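Local coordinates for protein BIFUNCTIONAL PROTEIN Proline utilization A (PutA) (PDB 5UX5) that catalyses both oxidative steps of proline catabolism, probably using FAD to oxidise proline to pyrroline-5-carboxylate and NAD to oxidise glutamate semialdehyde to glutamate, at residues A607-A611 with Y906-L910; V897-A901 with K1057-V1061; Y12-E18 with V448-W452; L275-A279 with M333-I337. The contacts are given in a common frame with arbitrary orientation. Numbering follows the deposited sequence.

In the fold
The four contacts form two pairs in the two catalytic halves of the chain. Interaction 4 is inside the proline dehydrogenase barrel, and interaction 3 packs against its outer helices, with centres 14 Å apart; Asp335, on helix 323-337 of interaction 4, also meets Arg451 and Asn14 of interaction 3. Interaction 4 lies, in sequence, between the two segments of interaction 3. Interactions 1 and 2 come later, with centres 15 Å apart and alternating segments. Both use the aldehyde dehydrogenase loop between strands 894-895 and 911-915, where Gln909 meets Ala899; interaction 2 ties this loop to a C-terminal strand. Centres of the two pairs are 54 to 60 Å apart, so the pairs do not touch.

Interaction 1 (A607-A611 with Y906-L910); sequences ASLAA and YVAQL
The last turn of a helix, 607-611, packs against 906-910, where Tyr906 to Gln909 have helical angles without regular helix bonds and Leu910 turns off at phi/psi -88/50. The backbones come closest at Ala607 and Val907, with CA atoms 5.4 Å apart; the small alanine methyls suit so close an approach. The side chains meet through apolar contacts, and no hydrogen bond crosses. Ala607 CB meets the edge of the Tyr906 ring (chi1 t) at CE2, 3.4 Å. Val907 (t) spreads over two alanines: its CG2 is 4.0 Å from Ala610 CB, its CG1 3.8 Å from Ala611 CB. Leu910 (m, t) spans the turn, its CB 3.6 Å from Ala611 CB and its CD1 4.1 Å from Ala607 CB. Ser608 OG bonds to Gly604 O of its own helix. The loop segment packs on this helix just before entering strand 911-915, antiparallel to 580-591. Strand 580-591, helix 599-611 and parallel strand 614-618 form a beta-alpha-beta crossover of the Rossmann-like NAD-binding domain of aldehyde dehydrogenases.

Interaction 2 (V897-A901 with K1057-V1061); sequences VGAKA and KEQAV
Residues 897-901 form an irregular loop: Val897 is helical in phi/psi, Gly898 lies at 88/36, and Ala899 to Ala901 are extended. Segment 1057-1061 is the middle of a beta strand. The two are not paired as strands, for even their closest CA atoms, in Ala899 and Glu1058, are 6.7 Å apart. Glycine suits position 898 because a CB at these angles would jam against the carbonyl O of Val897. Side chains bridge the gap. Glu1058 (m, t) points at the loop, and its OE2 accepts a hydrogen bond from Lys900 N at 2.8 Å and 163°; the same OE2 lies 3.4 Å from Ala899 CA, while OE1 is 3.5 Å from Ala899 CB and bonds to Asn905 ND2. The small alanine lets the carboxylate sit this close. Lys900 (m, t, t, t) reaches back in near-full extension, bringing NZ to 3.4 Å from Gln1059 CA and 3.7 Å from Ala1060 CB. NZ is also 2.9 Å from Ala1060 N, but these are two donors; its hydrogen bonds go instead to Gly869 O and Asn870 OD1. Ala1060 is hydrogen-bonded through its backbone to Gly869 and Ala871, and Gln1059 to Arg970. Strand 1056-1064 thus lies between strand 870-873, parallel to it, and strand 965-980, antiparallel, in a mixed sheet that joins the aldehyde dehydrogenase catalytic fold to the C-terminal part of the chain.

Interaction 3 (Y12-E18 with V448-W452); sequences YINRDLE and VAQRW
An isoleucine at the surface sets a methyl squarely over a tryptophan: Ile13 CG2 stands 3.5 Å from the centroid of the five-membered ring of Trp452, 10° off its normal, a CH-pi contact. Just beyond, an Asx turn leads into helix 16-31, with Asn14 OD1 (chi1 p) accepting from Asp16 N at 2.8 Å; Arg15 holds the N-cap position. The segments run in opposite directions, Ile13 facing Trp452 (CA atoms 7.4 Å apart) and Leu17 facing Val448 (6.8 Å), so the N-terminal segment lies along 448-452, the C-terminal part of helix 438-450 and what follows. Aromatic packing extends the Trp452 contact: the Tyr12 and Trp452 six-membered rings meet obliquely, planes at 40° and centroids 5.5 Å apart. At the helical end Leu17 CB is 4.2 Å from Val448 CG1 and also covers one face of the Arg451 guanidinium, whose long arm (t, t) suits a buried charge with several partners. Glu18 OE2 forms a salt bridge with Arg451 NH2 at 2.6 Å, though the place of NH2 is less sure. Asp335, on helix 323-337 of the proline dehydrogenase barrel, makes a second salt bridge with Arg451. Within its own segment, Arg451 NE donates to Val448 O at 3.1 Å.

Interaction 4 (L275-A279 with M333-I337); sequences LQQLA and MMDYI
Leu275 is the main bump. With chi1 t and chi2 p it points from its helix into a hollow lined by Met333, Tyr336 and Ile337, one turn of the facing helix: its CD2 is 3.7 Å from Met333 CB, 3.5 Å from Met333 O and 4.0 Å from Tyr336 CD1, while its CD1 meets Ile337 CD1 at 3.6 Å. The axes of the two short segments are 11.1 Å apart and cross at -20°, nearly parallel. Leu275 therefore stays level with Met333, and Ala279 with Ile337, CA atoms 7.3 and 7.6 Å apart. Both helices, 271-287 and 323-337, belong to the proline dehydrogenase TIM barrel, following neighbouring parallel strands 260-265 and 293-298, so their shared direction comes from the barrel itself. In return, Tyr336 (chi1 t) reaches toward helix 271-287. Ala279, one turn after Leu275, is small enough to admit the ring: Ala279 CB is at the ring edge, 4.1 Å from Tyr336 CE1, and the same methyl is 3.9 Å from Ile337 CD1. At the outer, partly exposed margin Gln276 CG lies beside the hydroxyl, 3.3 Å from Tyr336 OH, and Tyr12 packs edge-to-face with the same ring.

Interaction 1 (A607-A611 with Y906-L910)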
loop_
_atom_site.group_PDB
_atom_site.type_symbol
_atom_site.label_atom_id
_atom_site.label_comp_id
_atom_site.label_asym_id
_atom_site.label_seq_id
_atom_site.Cartn_x
_atom_site.Cartn_y
_atom_site.Cartn_z
ATOM N N ALA A 607 -19.804 -9.766 -8.959
ATOM C CA ALA A 607 -19.406 -11.059 -9.510
ATOM C C ALA A 607 -20.616 -11.870 -9.967
ATOM O O ALA A 607 -20.577 -12.516 -11.026
ATOM C CB ALA A 607 -18.592 -11.843 -8.479
ATOM N N SER A 608 -21.701 -11.823 -9.189
ATOM C CA SER A 608 -22.934 -12.505 -9.557
ATOM C C SER A 608 -23.514 -11.923 -10.836
ATOM O O SER A 608 -23.931 -12.668 -11.736
ATOM C CB SER A 608 -23.959 -12.390 -8.425
ATOM O OG SER A 608 -23.494 -12.966 -7.219
ATOM N N LEU A 609 -23.597 -10.587 -10.909
ATOM C CA LEU A 609 -24.127 -9.947 -12.107
ATOM C C LEU A 609 -23.288 -10.295 -13.327
ATOM O O LEU A 609 -23.828 -10.683 -14.365
ATOM C CB LEU A 609 -24.212 -8.432 -11.937
ATOM C CG LEU A 609 -25.182 -7.797 -10.955
ATOM C CD1 LEU A 609 -25.200 -6.327 -11.266
ATOM C CD2 LEU A 609 -26.567 -8.373 -11.118
ATOM N N ALA A 610 -21.966 -10.162 -13.220
ATOM C CA ALA A 610 -21.094 -10.536 -14.327
ATOM C C ALA A 610 -21.322 -11.985 -14.784
ATOM O O ALA A 610 -21.263 -12.287 -15.980
ATOM C CB ALA A 610 -19.643 -10.325 -13.913
ATOM N N ALA A 611 -21.584 -12.895 -13.851
ATOM C CA ALA A 611 -21.789 -14.279 -14.241
ATOM C C ALA A 611 -23.114 -14.459 -14.952
ATOM O O ALA A 611 -23.263 -15.384 -15.759
ATOM C CB ALA A 611 -21.710 -15.188 -13.020
ATOM N N TYR A 906 -12.947 -16.333 -10.684
ATOM C CA TYR A 906 -13.960 -16.117 -9.657
ATOM C C TYR A 906 -15.370 -16.093 -10.254
ATOM O O TYR A 906 -16.251 -16.843 -9.826
ATOM C CB TYR A 906 -13.640 -14.818 -8.916
ATOM C CG TYR A 906 -14.446 -14.599 -7.677
ATOM C CD1 TYR A 906 -14.095 -15.212 -6.481
ATOM C CD2 TYR A 906 -15.585 -13.780 -7.696
ATOM C CE1 TYR A 906 -14.863 -15.015 -5.325
ATOM C CE2 TYR A 906 -16.358 -13.584 -6.553
ATOM C CZ TYR A 906 -15.987 -14.202 -5.371
ATOM O OH TYR A 906 -16.742 -14.002 -4.240
ATOM N N VAL A 907 -15.616 -15.211 -11.217
ATOM C CA VAL A 907 -16.912 -15.194 -11.882
ATOM C C VAL A 907 -17.302 -16.586 -12.375
ATOM O O VAL A 907 -18.442 -17.029 -12.192
ATOM C CB VAL A 907 -16.889 -14.184 -13.038
ATOM C CG1 VAL A 907 -18.093 -14.417 -13.929
ATOM C CG2 VAL A 907 -16.846 -12.748 -12.495
ATOM N N ALA A 908 -16.357 -17.308 -12.994
ATOM C CA ALA A 908 -16.654 -18.611 -13.580
ATOM C C ALA A 908 -17.150 -19.660 -12.576
ATOM O O ALA A 908 -17.651 -20.703 -13.011
ATOM C CB ALA A 908 -15.415 -19.142 -14.305
ATOM N N GLN A 909 -17.032 -19.427 -11.260
ATOM C CA GLN A 909 -17.595 -20.352 -10.279
ATOM C C GLN A 909 -19.097 -20.209 -10.137
ATOM O O GLN A 909 -19.743 -21.110 -9.586
ATOM C CB GLN A 909 -16.978 -20.162 -8.900
ATOM C CG GLN A 909 -15.509 -20.391 -8.818
ATOM C CD GLN A 909 -14.974 -20.290 -7.402
ATOM O OE1 GLN A 909 -14.023 -20.986 -7.034
ATOM N NE2 GLN A 909 -15.570 -19.412 -6.607
ATOM N N LEU A 910 -19.662 -19.087 -10.565
ATOM C CA LEU A 910 -21.058 -18.800 -10.244
ATOM C C LEU A 910 -21.990 -19.401 -11.291
ATOM O O LEU A 910 -22.893 -18.772 -11.841
ATOM C CB LEU A 910 -21.264 -17.296 -10.084
ATOM C CG LEU A 910 -20.445 -16.736 -8.899
ATOM C CD1 LEU A 910 -20.765 -15.301 -8.621
ATOM C CD2 LEU A 910 -20.628 -17.590 -7.612
#

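Interaction 2 (V897-A901 with K1057-V1061)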
loop_
_atom_site.group_PDB
_atom_site.type_symbol
_atom_site.label_atom_id
_atom_site.label_comp_id
_atom_site.label_asym_id
_atom_site.label_seq_id
_atom_site.Cartn_x
_atom_site.Cartn_y
_atom_site.Cartn_z
ATOM N N VAL A 897 -14.523 -24.516 -3.688
ATOM C CA VAL A 897 -13.486 -24.761 -4.687
ATOM C C VAL A 897 -12.409 -23.682 -4.640
ATOM O O VAL A 897 -11.242 -23.944 -4.953
ATOM C CB VAL A 897 -14.102 -24.874 -6.089
ATOM C CG1 VAL A 897 -13.009 -25.230 -7.062
ATOM C CG2 VAL A 897 -15.210 -25.934 -6.084
ATOM N N GLY A 898 -12.776 -22.456 -4.298
ATOM C CA GLY A 898 -11.768 -21.507 -3.877
ATOM C C GLY A 898 -11.056 -20.638 -4.897
ATOM O O GLY A 898 -9.870 -20.375 -4.724
ATOM N N ALA A 899 -11.709 -20.173 -5.952
ATOM C CA ALA A 899 -11.026 -19.181 -6.787
ATOM C C ALA A 899 -10.896 -17.898 -6.003
ATOM O O ALA A 899 -11.703 -17.615 -5.117
ATOM C CB ALA A 899 -11.768 -18.885 -8.089
ATOM N N LYS A 900 -9.867 -17.126 -6.331
ATOM C CA LYS A 900 -9.614 -15.863 -5.645
ATOM C C LYS A 900 -10.519 -14.762 -6.158
ATOM O O LYS A 900 -10.639 -14.560 -7.363
ATOM C CB LYS A 900 -8.161 -15.428 -5.793
ATOM C CG LYS A 900 -7.251 -16.278 -4.996
ATOM C CD LYS A 900 -5.814 -15.895 -5.111
ATOM C CE LYS A 900 -5.106 -16.519 -3.934
ATOM N NZ LYS A 900 -3.779 -15.956 -3.821
ATOM N N ALA A 901 -11.128 -14.036 -5.238
ATOM C CA ALA A 901 -11.782 -12.791 -5.600
ATOM C C ALA A 901 -10.738 -11.853 -6.181
ATOM O O ALA A 901 -9.580 -11.823 -5.733
ATOM C CB ALA A 901 -12.442 -12.156 -4.375
ATOM N N LYS A 1057 -4.382 -25.096 -6.458
ATOM C CA LYS A 1057 -4.654 -24.016 -5.522
ATOM C C LYS A 1057 -4.095 -22.720 -6.102
ATOM O O LYS A 1057 -2.887 -22.610 -6.342
ATOM C CB LYS A 1057 -4.006 -24.318 -4.169
ATOM C CG LYS A 1057 -4.495 -25.552 -3.440
ATOM C CD LYS A 1057 -3.739 -25.685 -2.123
ATOM C CE LYS A 1057 -2.256 -25.820 -2.401
ATOM N NZ LYS A 1057 -1.448 -26.382 -1.276
ATOM N N GLU A 1058 -4.956 -21.730 -6.290
ATOM C CA GLU A 1058 -4.490 -20.465 -6.837
ATOM C C GLU A 1058 -3.626 -19.747 -5.804
ATOM O O GLU A 1058 -3.831 -19.901 -4.591
ATOM C CB GLU A 1058 -5.683 -19.590 -7.228
ATOM C CG GLU A 1058 -6.584 -20.232 -8.263
ATOM C CD GLU A 1058 -7.809 -19.403 -8.608
ATOM O OE1 GLU A 1058 -8.640 -19.880 -9.432
ATOM O OE2 GLU A 1058 -7.957 -18.299 -8.039
ATOM N N GLN A 1059 -2.645 -18.971 -6.288
ATOM C CA GLN A 1059 -1.759 -18.217 -5.399
ATOM C C GLN A 1059 -1.224 -16.946 -6.048
ATOM O O GLN A 1059 -0.750 -16.971 -7.188
ATOM C CB GLN A 1059 -0.566 -19.070 -4.946
ATOM C CG GLN A 1059 0.442 -18.341 -4.072
ATOM C CD GLN A 1059 1.628 -19.193 -3.710
ATOM O OE1 GLN A 1059 2.393 -19.600 -4.584
ATOM N NE2 GLN A 1059 1.816 -19.439 -2.414
ATOM N N ALA A 1060 -1.226 -15.852 -5.282
ATOM C CA ALA A 1060 -0.633 -14.582 -5.692
ATOM C C ALA A 1060 0.660 -14.343 -4.926
ATOM O O ALA A 1060 0.669 -14.430 -3.697
ATOM C CB ALA A 1060 -1.590 -13.426 -5.434
ATOM N N VAL A 1061 1.752 -14.059 -5.646
ATOM C CA VAL A 1061 3.048 -13.768 -5.028
ATOM C C VAL A 1061 3.455 -12.359 -5.435
ATOM O O VAL A 1061 3.776 -12.108 -6.607
ATOM C CB VAL A 1061 4.135 -14.769 -5.423
ATOM C CG1 VAL A 1061 5.366 -14.554 -4.562
ATOM C CG2 VAL A 1061 3.626 -16.199 -5.303
#

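Interaction 3 (Y12-E18 with V448-W452)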
loop_
_atom_site.group_PDB
_atom_site.type_symbol
_atom_site.label_atom_id
_atom_site.label_comp_id
_atom_site.label_asym_id
_atom_site.label_seq_id
_atom_site.Cartn_x
_atom_site.Cartn_y
_atom_site.Cartn_z
ATOM N N TYR A 12 7.951 39.031 -14.800
ATOM C CA TYR A 12 9.219 38.466 -14.367
ATOM C C TYR A 12 10.068 37.954 -15.541
ATOM O O TYR A 12 11.286 37.821 -15.389
ATOM C CB TYR A 12 8.986 37.342 -13.336
ATOM C CG TYR A 12 8.031 36.214 -13.727
ATOM C CD1 TYR A 12 8.449 35.183 -14.568
ATOM C CD2 TYR A 12 6.737 36.140 -13.211
ATOM C CE1 TYR A 12 7.594 34.126 -14.921
ATOM C CE2 TYR A 12 5.867 35.074 -13.558
ATOM C CZ TYR A 12 6.303 34.070 -14.418
ATOM O OH TYR A 12 5.459 33.018 -14.787
ATOM N N ILE A 13 9.476 37.677 -16.712
ATOM C CA ILE A 13 10.264 37.189 -17.842
ATOM C C ILE A 13 11.145 38.301 -18.400
ATOM O O ILE A 13 10.756 39.473 -18.432
ATOM C CB ILE A 13 9.353 36.619 -18.937
ATOM C CG1 ILE A 13 8.390 35.599 -18.357
ATOM C CG2 ILE A 13 10.176 35.951 -20.021
ATOM C CD1 ILE A 13 7.597 34.905 -19.448
ATOM N N ASN A 14 12.354 37.937 -18.821
ATOM C CA ASN A 14 13.333 38.875 -19.363
ATOM C C ASN A 14 14.406 38.064 -20.076
ATOM O O ASN A 14 14.387 36.827 -20.064
ATOM C CB ASN A 14 13.972 39.698 -18.263
ATOM C CG ASN A 14 14.715 38.821 -17.314
ATOM O OD1 ASN A 14 15.898 38.538 -17.508
ATOM N ND2 ASN A 14 14.001 38.283 -16.345
ATOM N N ARG A 15 15.412 38.765 -20.604
ATOM C CA ARG A 15 16.447 38.113 -21.403
ATOM C C ARG A 15 17.844 38.212 -20.784
ATOM O O ARG A 15 18.838 38.090 -21.503
ATOM C CB ARG A 15 16.451 38.677 -22.828
ATOM C CG ARG A 15 15.112 38.607 -23.531
ATOM C CD ARG A 15 15.170 37.899 -24.880
ATOM N NE ARG A 15 16.390 38.182 -25.631
ATOM C CZ ARG A 15 16.962 37.318 -26.473
ATOM N NH1 ARG A 15 16.424 36.098 -26.666
ATOM N NH2 ARG A 15 18.081 37.667 -27.109
ATOM N N ASP A 16 17.960 38.427 -19.470
ATOM C CA ASP A 16 19.291 38.533 -18.875
ATOM C C ASP A 16 20.087 37.245 -19.076
ATOM O O ASP A 16 21.249 37.281 -19.490
ATOM C CB ASP A 16 19.184 38.908 -17.396
ATOM C CG ASP A 16 18.660 40.314 -17.201
ATOM O OD1 ASP A 16 18.918 41.166 -18.079
ATOM O OD2 ASP A 16 17.978 40.573 -16.187
ATOM N N LEU A 17 19.475 36.091 -18.798
ATOM C CA LEU A 17 20.161 34.815 -19.010
ATOM C C LEU A 17 20.610 34.645 -20.467
ATOM O O LEU A 17 21.730 34.187 -20.726
ATOM C CB LEU A 17 19.252 33.655 -18.585
ATOM C CG LEU A 17 19.379 33.210 -17.137
ATOM C CD1 LEU A 17 18.534 32.001 -16.895
ATOM C CD2 LEU A 17 20.820 32.862 -16.867
ATOM N N GLU A 18 19.746 34.968 -21.434
ATOM C CA GLU A 18 20.171 34.907 -22.835
ATOM C C GLU A 18 21.397 35.777 -23.099
ATOM O O GLU A 18 22.304 35.368 -23.833
ATOM C CB GLU A 18 19.026 35.290 -23.779
ATOM C CG GLU A 18 18.096 34.108 -24.088
ATOM C CD GLU A 18 16.856 34.047 -23.233
ATOM O OE1 GLU A 18 16.002 33.185 -23.517
ATOM O OE2 GLU A 18 16.755 34.811 -22.251
ATOM N N VAL A 448 18.380 27.093 -20.825
ATOM C CA VAL A 448 18.141 28.534 -20.831
ATOM C C VAL A 448 16.929 28.873 -21.697
ATOM O O VAL A 448 16.107 29.729 -21.338
ATOM C CB VAL A 448 19.412 29.275 -21.296
ATOM C CG1 VAL A 448 19.119 30.751 -21.609
ATOM C CG2 VAL A 448 20.501 29.155 -20.246
ATOM N N ALA A 449 16.792 28.195 -22.839
ATOM C CA ALA A 449 15.672 28.443 -23.741
ATOM C C ALA A 449 14.346 27.899 -23.196
ATOM O O ALA A 449 13.290 28.496 -23.448
ATOM C CB ALA A 449 15.972 27.841 -25.113
ATOM N N GLN A 450 14.360 26.772 -22.466
ATOM C CA GLN A 450 13.104 26.210 -21.983
ATOM C C GLN A 450 12.654 26.790 -20.649
ATOM O O GLN A 450 11.513 26.544 -20.243
ATOM C CB GLN A 450 13.212 24.688 -21.856
ATOM C CG GLN A 450 13.436 23.992 -23.176
ATOM C CD GLN A 450 12.415 24.399 -24.244
ATOM O OE1 GLN A 450 11.202 24.376 -24.013
ATOM N NE2 GLN A 450 12.915 24.778 -25.419
ATOM N N ARG A 451 13.503 27.589 -20.004
ATOM C CA ARG A 451 13.266 28.144 -18.671
ATOM C C ARG A 451 11.834 28.610 -18.411
ATOM O O ARG A 451 11.237 28.257 -17.396
ATOM C CB ARG A 451 14.259 29.295 -18.492
ATOM C CG ARG A 451 13.887 30.366 -17.513
ATOM C CD ARG A 451 14.910 31.486 -17.584
ATOM N NE ARG A 451 15.436 31.602 -18.937
ATOM C CZ ARG A 451 15.859 32.736 -19.489
ATOM N NH1 ARG A 451 15.834 33.873 -18.811
ATOM N NH2 ARG A 451 16.310 32.720 -20.729
ATOM N N TRP A 452 11.252 29.398 -19.312
ATOM C CA TRP A 452 9.911 29.933 -19.075
ATOM C C TRP A 452 8.802 29.047 -19.621
ATOM O O TRP A 452 7.627 29.306 -19.350
ATOM C CB TRP A 452 9.778 31.325 -19.705
ATOM C CG TRP A 452 10.880 32.279 -19.319
ATOM C CD1 TRP A 452 11.837 32.809 -20.140
ATOM C CD2 TRP A 452 11.133 32.818 -18.013
ATOM N NE1 TRP A 452 12.670 33.631 -19.427
ATOM C CE2 TRP A 452 12.259 33.653 -18.119
ATOM C CE3 TRP A 452 10.518 32.673 -16.769
ATOM C CZ2 TRP A 452 12.780 34.339 -17.023
ATOM C CZ3 TRP A 452 11.032 33.348 -15.698
ATOM C CH2 TRP A 452 12.151 34.177 -15.826
#

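Interaction 4 (L275-A279 with M333-I337)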
loop_
_atom_site.group_PDB
_atom_site.type_symbol
_atom_site.label_atom_id
_atom_site.label_comp_id
_atom_site.label_asym_id
_atom_site.label_seq_id
_atom_site.Cartn_x
_atom_site.Cartn_y
_atom_site.Cartn_z
ATOM N N LEU A 275 7.438 29.101 -4.842
ATOM C CA LEU A 275 8.389 30.201 -4.742
ATOM C C LEU A 275 7.682 31.541 -4.816
ATOM O O LEU A 275 7.960 32.437 -4.020
ATOM C CB LEU A 275 9.432 30.096 -5.857
ATOM C CG LEU A 275 10.441 31.237 -5.937
ATOM C CD1 LEU A 275 11.252 31.253 -4.662
ATOM C CD2 LEU A 275 11.348 31.163 -7.170
ATOM N N GLN A 276 6.731 31.686 -5.737
ATOM C CA GLN A 276 6.012 32.949 -5.842
ATOM C C GLN A 276 5.249 33.249 -4.559
ATOM O O GLN A 276 5.238 34.392 -4.078
ATOM C CB GLN A 276 5.073 32.931 -7.039
ATOM C CG GLN A 276 5.797 32.919 -8.358
ATOM C CD GLN A 276 4.849 32.914 -9.532
ATOM O OE1 GLN A 276 4.640 33.943 -10.170
ATOM N NE2 GLN A 276 4.263 31.768 -9.820
ATOM N N GLN A 277 4.621 32.236 -3.978
ATOM C CA GLN A 277 3.884 32.485 -2.754
ATOM C C GLN A 277 4.830 32.840 -1.619
ATOM O O GLN A 277 4.539 33.742 -0.823
ATOM C CB GLN A 277 3.036 31.273 -2.406
ATOM C CG GLN A 277 2.001 31.517 -1.339
ATOM C CD GLN A 277 2.652 31.497 0.040
ATOM O OE1 GLN A 277 3.719 30.906 0.207
ATOM N NE2 GLN A 277 2.004 32.101 1.033
ATOM N N LEU A 278 5.974 32.154 -1.535
ATOM C CA LEU A 278 6.948 32.494 -0.506
ATOM C C LEU A 278 7.553 33.877 -0.728
ATOM O O LEU A 278 7.804 34.600 0.245
ATOM C CB LEU A 278 8.042 31.426 -0.449
ATOM C CG LEU A 278 7.674 30.154 0.322
ATOM C CD1 LEU A 278 8.355 28.939 -0.247
ATOM C CD2 LEU A 278 8.105 30.346 1.734
ATOM N N ALA A 279 7.723 34.299 -1.985
ATOM C CA ALA A 279 8.266 35.629 -2.239
ATOM C C ALA A 279 7.278 36.696 -1.805
ATOM O O ALA A 279 7.676 37.716 -1.226
ATOM C CB ALA A 279 8.620 35.803 -3.715
ATOM N N MET A 333 13.521 29.406 -11.537
ATOM C CA MET A 333 13.337 29.854 -10.165
ATOM C C MET A 333 14.441 30.808 -9.738
ATOM O O MET A 333 14.183 31.802 -9.052
ATOM C CB MET A 333 13.240 28.661 -9.222
ATOM C CG MET A 333 12.057 27.768 -9.534
ATOM S SD MET A 333 11.522 26.768 -8.132
ATOM C CE MET A 333 12.994 25.854 -7.806
ATOM N N MET A 334 15.672 30.522 -10.145
ATOM C CA MET A 334 16.786 31.431 -9.912
ATOM C C MET A 334 16.505 32.800 -10.526
ATOM O O MET A 334 16.597 33.839 -9.857
ATOM C CB MET A 334 18.028 30.798 -10.518
ATOM C CG MET A 334 19.303 31.480 -10.360
ATOM S SD MET A 334 20.415 30.431 -11.292
ATOM C CE MET A 334 19.808 30.766 -12.912
ATOM N N ASP A 335 16.119 32.797 -11.800
ATOM C CA ASP A 335 15.809 34.007 -12.543
ATOM C C ASP A 335 14.801 34.882 -11.810
ATOM O O ASP A 335 14.954 36.106 -11.740
ATOM C CB ASP A 335 15.244 33.569 -13.895
ATOM C CG ASP A 335 15.386 34.604 -14.971
ATOM O OD1 ASP A 335 15.058 35.791 -14.733
ATOM O OD2 ASP A 335 15.801 34.189 -16.075
ATOM N N TYR A 336 13.748 34.268 -11.282
ATOM C CA TYR A 336 12.644 35.018 -10.701
ATOM C C TYR A 336 13.060 35.692 -9.396
ATOM O O TYR A 336 12.656 36.830 -9.115
ATOM C CB TYR A 336 11.471 34.064 -10.477
ATOM C CG TYR A 336 10.242 34.621 -9.770
ATOM C CD1 TYR A 336 10.205 34.785 -8.388
ATOM C CD2 TYR A 336 9.081 34.899 -10.485
ATOM C CE1 TYR A 336 9.070 35.273 -7.754
ATOM C CE2 TYR A 336 7.940 35.374 -9.863
ATOM C CZ TYR A 336 7.937 35.566 -8.495
ATOM O OH TYR A 336 6.789 36.042 -7.891
ATOM N N ILE A 337 13.871 35.005 -8.590
ATOM C CA ILE A 337 14.008 35.359 -7.185
ATOM C C ILE A 337 15.203 36.288 -6.986
ATOM O O ILE A 337 15.216 37.097 -6.048
ATOM C CB ILE A 337 14.112 34.076 -6.325
ATOM C CG1 ILE A 337 13.656 34.325 -4.891
ATOM C CG2 ILE A 337 15.503 33.504 -6.347
ATOM C CD1 ILE A 337 12.230 34.745 -4.817
#